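Local coordinates for protein halohydrin dehalogenase (Rhizobium radiobacter, PDB 4IY1) that probably catalyses the cofactor-independent closure of vicinal halohydrins to epoxides with release of halide, and the reverse opening of epoxides by nucleophiles such as cyanide, at residues T27-L41 / L51-I63. The protein carries 37 engineered substitutions. Numbering follows the deposited sequence.
Engineered in segment 27-41: His37 (natural residue Gln), Gln38 (natural residue Lys). Engineered in segment 51-63: Ile52 (natural residue Lys), Val60 (natural residue Ala).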
ATOM      1  N   THR B  27      19.387  -8.650  28.289  1.00 37.00           N
ATOM      2  CA  THR B  27      19.164 -10.008  28.763  1.00 37.60           C
ATOM      3  C   THR B  27      18.015 -10.660  27.996  1.00 35.65           C
ATOM      4  O   THR B  27      16.860 -10.257  28.150  1.00 35.47           O
ATOM      5  CB  THR B  27      18.811 -10.010  30.253  1.00 35.37           C
ATOM      6  OG1 THR B  27      19.802  -9.272  30.963  1.00 49.01           O
ATOM      7  CG2 THR B  27      18.771 -11.414  30.776  1.00 33.10           C
ATOM      8  N   VAL B  28      18.329 -11.721  27.257  1.00 33.81           N
ATOM      9  CA  VAL B  28      17.416 -12.331  26.317  1.00 33.01           C
ATOM     10  C   VAL B  28      16.879 -13.668  26.794  1.00 41.77           C
ATOM     11  O   VAL B  28      17.591 -14.676  26.771  1.00 41.62           O
ATOM     12  CB  VAL B  28      18.085 -12.532  24.943  1.00 31.89           C
ATOM     13  CG1 VAL B  28      17.055 -12.973  23.903  1.00 33.22           C
ATOM     14  CG2 VAL B  28      18.757 -11.238  24.510  1.00 28.56           C
ATOM     15  N   ALA B  29      15.582 -13.699  27.099  1.00 38.57           N
ATOM     16  CA  ALA B  29      14.880 -14.956  27.328  1.00 35.51           C
ATOM     17  C   ALA B  29      14.363 -15.525  26.023  1.00 37.91           C
ATOM     18  O   ALA B  29      13.893 -14.780  25.150  1.00 37.69           O
ATOM     19  CB  ALA B  29      13.747 -14.751  28.307  1.00 35.20           C
ATOM     20  N   CYS B  30      14.488 -16.838  25.874  1.00 34.54           N
ATOM     21  CA  CYS B  30      14.172 -17.515  24.621  1.00 36.84           C
ATOM     22  C   CYS B  30      13.120 -18.569  24.848  1.00 41.50           C
ATOM     23  O   CYS B  30      13.195 -19.352  25.807  1.00 42.31           O
ATOM     24  CB  CYS B  30      15.404 -18.202  24.050  1.00 39.62           C
ATOM     25  SG  CYS B  30      16.773 -17.093  23.712  1.00 40.15           S
ATOM     26  N   HIS B  31      12.237 -18.699  23.871  1.00 34.12           N
ATOM     27  CA  HIS B  31      11.212 -19.706  23.920  1.00 29.89           C
ATOM     28  C   HIS B  31      11.347 -20.603  22.729  1.00 33.14           C
ATOM     29  O   HIS B  31      11.815 -20.183  21.659  1.00 34.14           O
ATOM     30  CB  HIS B  31       9.835 -19.042  23.993  1.00 34.68           C
ATOM     31  CG  HIS B  31       8.734 -19.817  23.301  1.00 32.32           C
ATOM     32  ND1 HIS B  31       8.656 -19.929  21.963  1.00 32.06           N
ATOM     33  CD2 HIS B  31       7.654 -20.523  23.816  1.00 41.33           C
ATOM     34  CE1 HIS B  31       7.621 -20.724  21.638  1.00 30.02           C
ATOM     35  NE2 HIS B  31       6.997 -21.073  22.769  1.00 38.45           N
ATOM     36  N   ASP B  32      11.055 -21.882  22.931  1.00 27.23           N
ATOM     37  CA  ASP B  32      10.967 -22.821  21.828  1.00 32.49           C
ATOM     38  C   ASP B  32      10.132 -24.015  22.240  1.00 36.80           C
ATOM     39  O   ASP B  32      10.037 -24.350  23.439  1.00 38.41           O
ATOM     40  CB  ASP B  32      12.357 -23.290  21.394  1.00 37.23           C
ATOM     41  CG  ASP B  32      12.340 -23.949  20.046  1.00 32.00           C
ATOM     42  OD1 ASP B  32      12.288 -25.189  19.978  1.00 41.00           O
ATOM     43  OD2 ASP B  32      12.290 -23.237  19.032  1.00 38.08           O
ATOM     44  N   GLU B  33       9.464 -24.604  21.259  1.00 36.43           N
ATOM     45  CA  GLU B  33       8.609 -25.757  21.504  1.00 44.26           C
ATOM     46  C   GLU B  33       9.463 -26.864  22.136  1.00 46.04           C
ATOM     47  O   GLU B  33       9.076 -27.497  23.126  1.00 45.77           O
ATOM     48  CB  GLU B  33       7.976 -26.213  20.182  1.00 42.97           C
ATOM     49  CG  GLU B  33       6.800 -27.161  20.318  1.00 62.47           C
ATOM     50  CD  GLU B  33       6.047 -27.357  19.007  1.00 74.16           C
ATOM     51  OE1 GLU B  33       5.989 -26.405  18.197  1.00 65.19           O
ATOM     52  OE2 GLU B  33       5.471 -28.450  18.793  1.00 68.42           O
ATOM     53  N   SER B  34      10.695 -26.976  21.660  1.00 44.72           N
ATOM     54  CA  SER B  34      11.558 -28.057  22.078  1.00 40.69           C
ATOM     55  C   SER B  34      12.042 -27.864  23.513  1.00 45.27           C
ATOM     56  O   SER B  34      12.561 -28.791  24.124  1.00 56.98           O
ATOM     57  CB  SER B  34      12.728 -28.208  21.121  1.00 40.53           C
ATOM     58  OG  SER B  34      13.781 -27.339  21.488  1.00 41.30           O
ATOM     59  N   PHE B  35      11.865 -26.668  24.063  1.00 36.65           N
ATOM     60  CA  PHE B  35      12.269 -26.432  25.442  1.00 38.39           C
ATOM     61  C   PHE B  35      11.286 -27.056  26.425  1.00 38.77           C
ATOM     62  O   PHE B  35      11.327 -26.755  27.619  1.00 47.03           O
ATOM     63  CB  PHE B  35      12.438 -24.945  25.746  1.00 41.68           C
ATOM     64  CG  PHE B  35      13.551 -24.289  24.990  1.00 44.60           C
ATOM     65  CD1 PHE B  35      13.620 -22.908  24.896  1.00 46.25           C
ATOM     66  CD2 PHE B  35      14.472 -25.046  24.287  1.00 52.68           C
ATOM     67  CE1 PHE B  35      14.611 -22.298  24.145  1.00 37.98           C
ATOM     68  CE2 PHE B  35      15.498 -24.444  23.580  1.00 44.71           C
ATOM     69  CZ  PHE B  35      15.570 -23.069  23.510  1.00 40.89           C
ATOM     70  N   LYS B  36      10.333 -27.818  25.897  1.00 41.01           N
ATOM     71  CA  LYS B  36       9.469 -28.685  26.707  1.00 44.65           C
ATOM     72  C   LYS B  36      10.310 -29.756  27.401  1.00 54.38           C
ATOM     73  O   LYS B  36      10.165 -30.011  28.592  1.00 50.82           O
ATOM     74  CB  LYS B  36       8.438 -29.374  25.813  1.00 38.71           C
ATOM     75  CG  LYS B  36       7.232 -28.513  25.483  1.00 57.50           C
ATOM     76  CD  LYS B  36       6.128 -29.321  24.809  1.00 51.84           C
ATOM     77  CE  LYS B  36       6.715 -30.370  23.884  1.00 51.60           C
ATOM     78  NZ  LYS B  36       6.402 -30.039  22.471  1.00 72.35           N
ATOM     79  N   HIS B  37      11.184 -30.380  26.625  1.00 48.85           N
ATOM     80  CA  HIS B  37      12.094 -31.396  27.111  1.00 53.53           C
ATOM     81  C   HIS B  37      13.367 -30.793  27.637  1.00 59.60           C
ATOM     82  O   HIS B  37      14.153 -30.215  26.869  1.00 63.87           O
ATOM     83  CB  HIS B  37      12.418 -32.329  25.958  1.00 51.57           C
ATOM     84  CG  HIS B  37      11.253 -32.573  25.041  1.00 50.98           C
ATOM     85  ND1 HIS B  37      11.286 -32.263  23.732  1.00 55.29           N
ATOM     86  CD2 HIS B  37       9.964 -33.030  25.305  1.00 51.44           C
ATOM     87  CE1 HIS B  37      10.100 -32.566  23.173  1.00 61.82           C
ATOM     88  NE2 HIS B  37       9.298 -33.049  24.135  1.00 57.92           N
ATOM     89  N   GLN B  38      13.636 -31.005  28.925  1.00 50.89           N
ATOM     90  CA  GLN B  38      14.820 -30.433  29.573  1.00 58.57           C
ATOM     91  C   GLN B  38      16.172 -30.879  29.000  1.00 52.96           C
ATOM     92  O   GLN B  38      17.164 -30.168  29.138  1.00 58.82           O
ATOM     93  CB  GLN B  38      14.788 -30.665  31.077  1.00 58.65           C
ATOM     94  CG  GLN B  38      15.259 -32.047  31.477  1.00 74.11           C
ATOM     95  CD  GLN B  38      15.600 -32.128  32.949  1.00 84.15           C
ATOM     96  OE1 GLN B  38      15.373 -31.178  33.703  1.00 97.28           O
ATOM     97  NE2 GLN B  38      16.142 -33.266  33.369  1.00 79.97           N
ATOM     98  N   ASP B  39      16.216 -32.043  28.355  1.00 55.21           N
ATOM     99  CA  ASP B  39      17.363 -32.386  27.511  1.00 56.17           C
ATOM    100  C   ASP B  39      17.644 -31.184  26.629  1.00 58.68           C
ATOM    101  O   ASP B  39      18.658 -30.505  26.792  1.00 56.19           O
ATOM    102  CB  ASP B  39      17.052 -33.585  26.612  1.00 64.70           C
ATOM    103  CG  ASP B  39      15.876 -34.395  27.142  1.00 89.46           C
ATOM    104  OD1 ASP B  39      15.964 -34.905  28.310  1.00119.61           O
ATOM    105  OD2 ASP B  39      14.859 -34.527  26.396  1.00 97.58           O
ATOM    106  N   GLU B  40      16.688 -30.892  25.752  1.00 47.51           N
ATOM    107  CA  GLU B  40      16.826 -29.858  24.741  1.00 48.44           C
ATOM    108  C   GLU B  40      17.114 -28.490  25.350  1.00 46.88           C
ATOM    109  O   GLU B  40      17.991 -27.763  24.880  1.00 54.16           O
ATOM    110  CB  GLU B  40      15.566 -29.807  23.884  1.00 48.62           C
ATOM    111  CG  GLU B  40      15.227 -31.132  23.212  1.00 41.72           C
ATOM    112  CD  GLU B  40      15.829 -31.246  21.823  1.00 60.25           C
ATOM    113  OE1 GLU B  40      16.035 -32.383  21.355  1.00 76.39           O
ATOM    114  OE2 GLU B  40      16.072 -30.205  21.176  1.00 58.61           O
ATOM    115  N   LEU B  41      16.401 -28.149  26.414  1.00 44.91           N
ATOM    116  CA  LEU B  41      16.656 -26.883  27.075  1.00 49.12           C
ATOM    117  C   LEU B  41      18.133 -26.767  27.466  1.00 54.64           C
ATOM    118  O   LEU B  41      18.794 -25.784  27.137  1.00 58.02           O
ATOM    119  CB  LEU B  41      15.739 -26.696  28.286  1.00 35.63           C
ATOM    120  CG  LEU B  41      15.639 -25.282  28.858  1.00 39.56           C
ATOM    121  CD1 LEU B  41      14.216 -25.003  29.281  1.00 38.51           C
ATOM    122  CD2 LEU B  41      16.581 -25.057  30.035  1.00 42.25           C
ATOM    123  N   LEU B  51      22.311 -16.562  26.294  1.00 49.60           N
ATOM    124  CA  LEU B  51      20.847 -16.616  26.170  1.00 44.76           C
ATOM    125  C   LEU B  51      20.219 -17.366  27.343  1.00 52.91           C
ATOM    126  O   LEU B  51      20.891 -18.134  28.018  1.00 55.19           O
ATOM    127  CB  LEU B  51      20.463 -17.306  24.875  1.00 36.05           C
ATOM    128  CG  LEU B  51      20.912 -16.590  23.606  1.00 41.54           C
ATOM    129  CD1 LEU B  51      20.465 -17.373  22.388  1.00 36.79           C
ATOM    130  CD2 LEU B  51      20.359 -15.166  23.573  1.00 38.56           C
ATOM    131  N   ILE B  52      18.931 -17.133  27.587  1.00 52.37           N
ATOM    132  CA  ILE B  52      18.245 -17.732  28.730  1.00 42.18           C
ATOM    133  C   ILE B  52      16.979 -18.493  28.308  1.00 48.84           C
ATOM    134  O   ILE B  52      15.874 -17.942  28.348  1.00 46.69           O
ATOM    135  CB  ILE B  52      17.861 -16.668  29.762  1.00 41.23           C
ATOM    136  CG1 ILE B  52      19.088 -15.956  30.281  1.00 38.49           C
ATOM    137  CG2 ILE B  52      17.116 -17.294  30.929  1.00 47.24           C
ATOM    138  CD1 ILE B  52      18.786 -15.084  31.472  1.00 43.29           C
ATOM    139  N   PRO B  53      17.135 -19.760  27.889  1.00 41.84           N
ATOM    140  CA  PRO B  53      15.992 -20.515  27.361  1.00 46.47           C
ATOM    141  C   PRO B  53      14.989 -20.871  28.466  1.00 45.64           C
ATOM    142  O   PRO B  53      15.382 -21.009  29.623  1.00 47.55           O
ATOM    143  CB  PRO B  53      16.642 -21.783  26.793  1.00 39.94           C
ATOM    144  CG  PRO B  53      17.875 -21.961  27.609  1.00 39.78           C
ATOM    145  CD  PRO B  53      18.343 -20.588  28.025  1.00 36.08           C
ATOM    146  N   MET B  54      13.706 -20.978  28.114  1.00 49.34           N
ATOM    147  CA  MET B  54      12.643 -21.272  29.098  1.00 49.07           C
ATOM    148  C   MET B  54      11.858 -22.511  28.688  1.00 49.19           C
ATOM    149  O   MET B  54      11.695 -22.798  27.497  1.00 49.49           O
ATOM    150  CB  MET B  54      11.674 -20.098  29.235  1.00 46.64           C
ATOM    151  CG  MET B  54      12.324 -18.734  29.212  1.00 45.65           C
ATOM    152  SD  MET B  54      12.972 -18.286  30.836  1.00 49.58           S
ATOM    153  CE  MET B  54      11.488 -17.832  31.702  1.00 44.39           C
ATOM    154  N   SER B  55      11.333 -23.227  29.676  1.00 49.43           N
ATOM    155  CA  SER B  55      10.486 -24.381  29.398  1.00 44.27           C
ATOM    156  C   SER B  55       9.086 -23.920  29.003  1.00 35.25           C
ATOM    157  O   SER B  55       8.420 -24.558  28.183  1.00 35.39           O
ATOM    158  CB  SER B  55      10.408 -25.292  30.629  1.00 46.05           C
ATOM    159  OG  SER B  55      10.047 -24.538  31.783  1.00 47.74           O
ATOM    160  N   GLU B  56       8.661 -22.803  29.590  1.00 41.28           N
ATOM    161  CA  GLU B  56       7.278 -22.320  29.499  1.00 40.71           C
ATOM    162  C   GLU B  56       6.819 -22.218  28.041  1.00 43.47           C
ATOM    163  O   GLU B  56       7.585 -21.799  27.179  1.00 47.44           O
ATOM    164  CB  GLU B  56       7.182 -20.955  30.175  1.00 36.30           C
ATOM    165  CG  GLU B  56       7.044 -21.010  31.689  1.00 41.54           C
ATOM    166  CD  GLU B  56       8.341 -21.338  32.425  1.00 43.89           C
ATOM    167  OE1 GLU B  56       8.244 -21.809  33.569  1.00 60.83           O
ATOM    168  OE2 GLU B  56       9.450 -21.086  31.912  1.00 34.53           O
ATOM    169  N   GLN B  57       5.606 -22.678  27.755  1.00 46.14           N
ATOM    170  CA  GLN B  57       5.144 -22.825  26.377  1.00 41.58           C
ATOM    171  C   GLN B  57       4.092 -21.804  25.928  1.00 46.97           C
ATOM    172  O   GLN B  57       4.067 -21.427  24.764  1.00 36.08           O
ATOM    173  CB  GLN B  57       4.618 -24.229  26.114  1.00 40.04           C
ATOM    174  CG  GLN B  57       5.694 -25.293  26.122  1.00 41.18           C
ATOM    175  CD  GLN B  57       6.760 -25.036  25.077  1.00 41.74           C
ATOM    176  OE1 GLN B  57       6.526 -25.227  23.895  1.00 36.20           O
ATOM    177  NE2 GLN B  57       7.957 -24.653  25.519  1.00 37.21           N
ATOM    178  N   GLU B  58       3.156 -21.465  26.802  1.00 43.05           N
ATOM    179  CA  GLU B  58       2.019 -20.627  26.413  1.00 38.94           C
ATOM    180  C   GLU B  58       2.310 -19.180  26.730  1.00 30.81           C
ATOM    181  O   GLU B  58       3.107 -18.890  27.612  1.00 34.58           O
ATOM    182  CB  GLU B  58       0.747 -21.073  27.154  1.00 44.25           C
ATOM    183  CG  GLU B  58       0.236 -22.441  26.730  1.00 42.54           C
ATOM    184  CD  GLU B  58       0.366 -22.662  25.242  1.00 46.11           C
ATOM    185  OE1 GLU B  58       0.891 -23.714  24.839  1.00 58.40           O
ATOM    186  OE2 GLU B  58      -0.020 -21.766  24.469  1.00 55.34           O
ATOM    187  N   PRO B  59       1.607 -18.254  26.071  1.00 32.78           N
ATOM    188  CA  PRO B  59       1.986 -16.842  26.190  1.00 31.93           C
ATOM    189  C   PRO B  59       2.004 -16.323  27.627  1.00 33.36           C
ATOM    190  O   PRO B  59       2.947 -15.653  28.018  1.00 36.45           O
ATOM    191  CB  PRO B  59       0.928 -16.122  25.352  1.00 24.54           C
ATOM    192  CG  PRO B  59       0.568 -17.126  24.319  1.00 28.97           C
ATOM    193  CD  PRO B  59       0.616 -18.466  24.997  1.00 31.36           C
ATOM    194  N   VAL B  60       0.967 -16.596  28.410  1.00 35.69           N
ATOM    195  CA  VAL B  60       0.872 -15.943  29.713  1.00 34.87           C
ATOM    196  C   VAL B  60       1.854 -16.531  30.748  1.00 31.93           C
ATOM    197  O   VAL B  60       2.507 -15.797  31.473  1.00 28.57           O
ATOM    198  CB  VAL B  60      -0.552 -15.983  30.302  1.00 38.37           C
ATOM    199  CG1 VAL B  60      -0.496 -15.508  31.751  1.00 34.36           C
ATOM    200  CG2 VAL B  60      -1.511 -15.123  29.483  1.00 31.74           C
ATOM    201  N   GLU B  61       1.974 -17.852  30.806  1.00 32.29           N
ATOM    202  CA  GLU B  61       2.989 -18.443  31.676  1.00 35.21           C
ATOM    203  C   GLU B  61       4.424 -18.067  31.242  1.00 38.51           C
ATOM    204  O   GLU B  61       5.306 -17.865  32.087  1.00 34.08           O
ATOM    205  CB  GLU B  61       2.817 -19.948  31.762  1.00 34.19           C
ATOM    206  CG  GLU B  61       2.838 -20.642  30.418  1.00 35.75           C
ATOM    207  CD  GLU B  61       3.146 -22.115  30.528  1.00 42.43           C
ATOM    208  OE1 GLU B  61       3.516 -22.563  31.637  1.00 53.62           O
ATOM    209  OE2 GLU B  61       3.108 -22.807  29.494  1.00 41.03           O
ATOM    210  N   LEU B  62       4.630 -17.829  29.950  1.00 37.48           N
ATOM    211  CA  LEU B  62       5.951 -17.358  29.510  1.00 33.57           C
ATOM    212  C   LEU B  62       6.267 -15.951  30.035  1.00 31.16           C
ATOM    213  O   LEU B  62       7.261 -15.745  30.731  1.00 35.09           O
ATOM    214  CB  LEU B  62       6.106 -17.433  27.998  1.00 31.23           C
ATOM    215  CG  LEU B  62       7.502 -17.006  27.475  1.00 33.08           C
ATOM    216  CD1 LEU B  62       8.568 -18.029  27.846  1.00 31.73           C
ATOM    217  CD2 LEU B  62       7.482 -16.766  25.962  1.00 32.19           C
ATOM    218  N   ILE B  63       5.403 -14.994  29.741  1.00 35.55           N
ATOM    219  CA  ILE B  63       5.570 -13.642  30.249  1.00 35.85           C
ATOM    220  C   ILE B  63       5.776 -13.584  31.785  1.00 39.34           C
ATOM    221  O   ILE B  63       6.645 -12.858  32.280  1.00 38.05           O
ATOM    222  CB  ILE B  63       4.379 -12.768  29.851  1.00 34.92           C
ATOM    223  CG1 ILE B  63       4.195 -12.773  28.321  1.00 43.59           C
ATOM    224  CG2 ILE B  63       4.548 -11.362  30.374  1.00 34.57           C
ATOM    225  CD1 ILE B  63       5.338 -12.168  27.544  1.00 43.77           C
TER
HETATM  226  O   HOH W   1       9.928 -22.346  25.577  1.00 38.19           O
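The carbonyl oxygen of Asp32 is gripped from opposite faces of its plane, by the backbone N of Phe35 and by Gln57 NE2 from across the contact. Gln57 NE2 lies 3.0 Å from Asp32 O in a nearly straight bond (173°), and its other hydrogen goes to Ser55 O at 2.7 Å. Both acceptors lie close to the amide plane, which fixes the group's rotation. A bend at chi2 (-59°) turns the chain back to these carbonyls and lays its flank against Lys36, whose chain crosses it at about a right angle, Lys36 CG 3.5 Å from Gln57 CD. With an alanine in place of Gln57, Asp32 O and Ser55 O would probably both lose this donor, and the side of the Lys36 chain its packing partner. A water accepts from Asp32 N, with Met54 O and Glu56 O within hydrogen-bonding distance.

Pro53 CB makes a CH-pi contact over one face of the Phe35 ring, 3.8 Å from its centroid; Asp32 CB lies 3.6 Å above the opposite face, sandwiching the ring, and Phe44 meets it edge-to-face. Leu41 CD2 reaches Pro53 CG from the helix. Cys30 SG rests against Leu51 CB at 3.9 Å, while Leu51 CD2 runs alongside Val28.

The backbones pair in parallel: Val28 O takes Ile52 N, Cys30 N gives to Ile52 O, and Cys30 O takes Met54 N at 2.9 Å. Strand 27-30, helix 38-47 and strand 52-53 form a beta-alpha-beta unit, with 52-53 at the outer edge of the chain's parallel sheet, as in the Rossmann-like fold of the short-chain dehydrogenase/reductase superfamily.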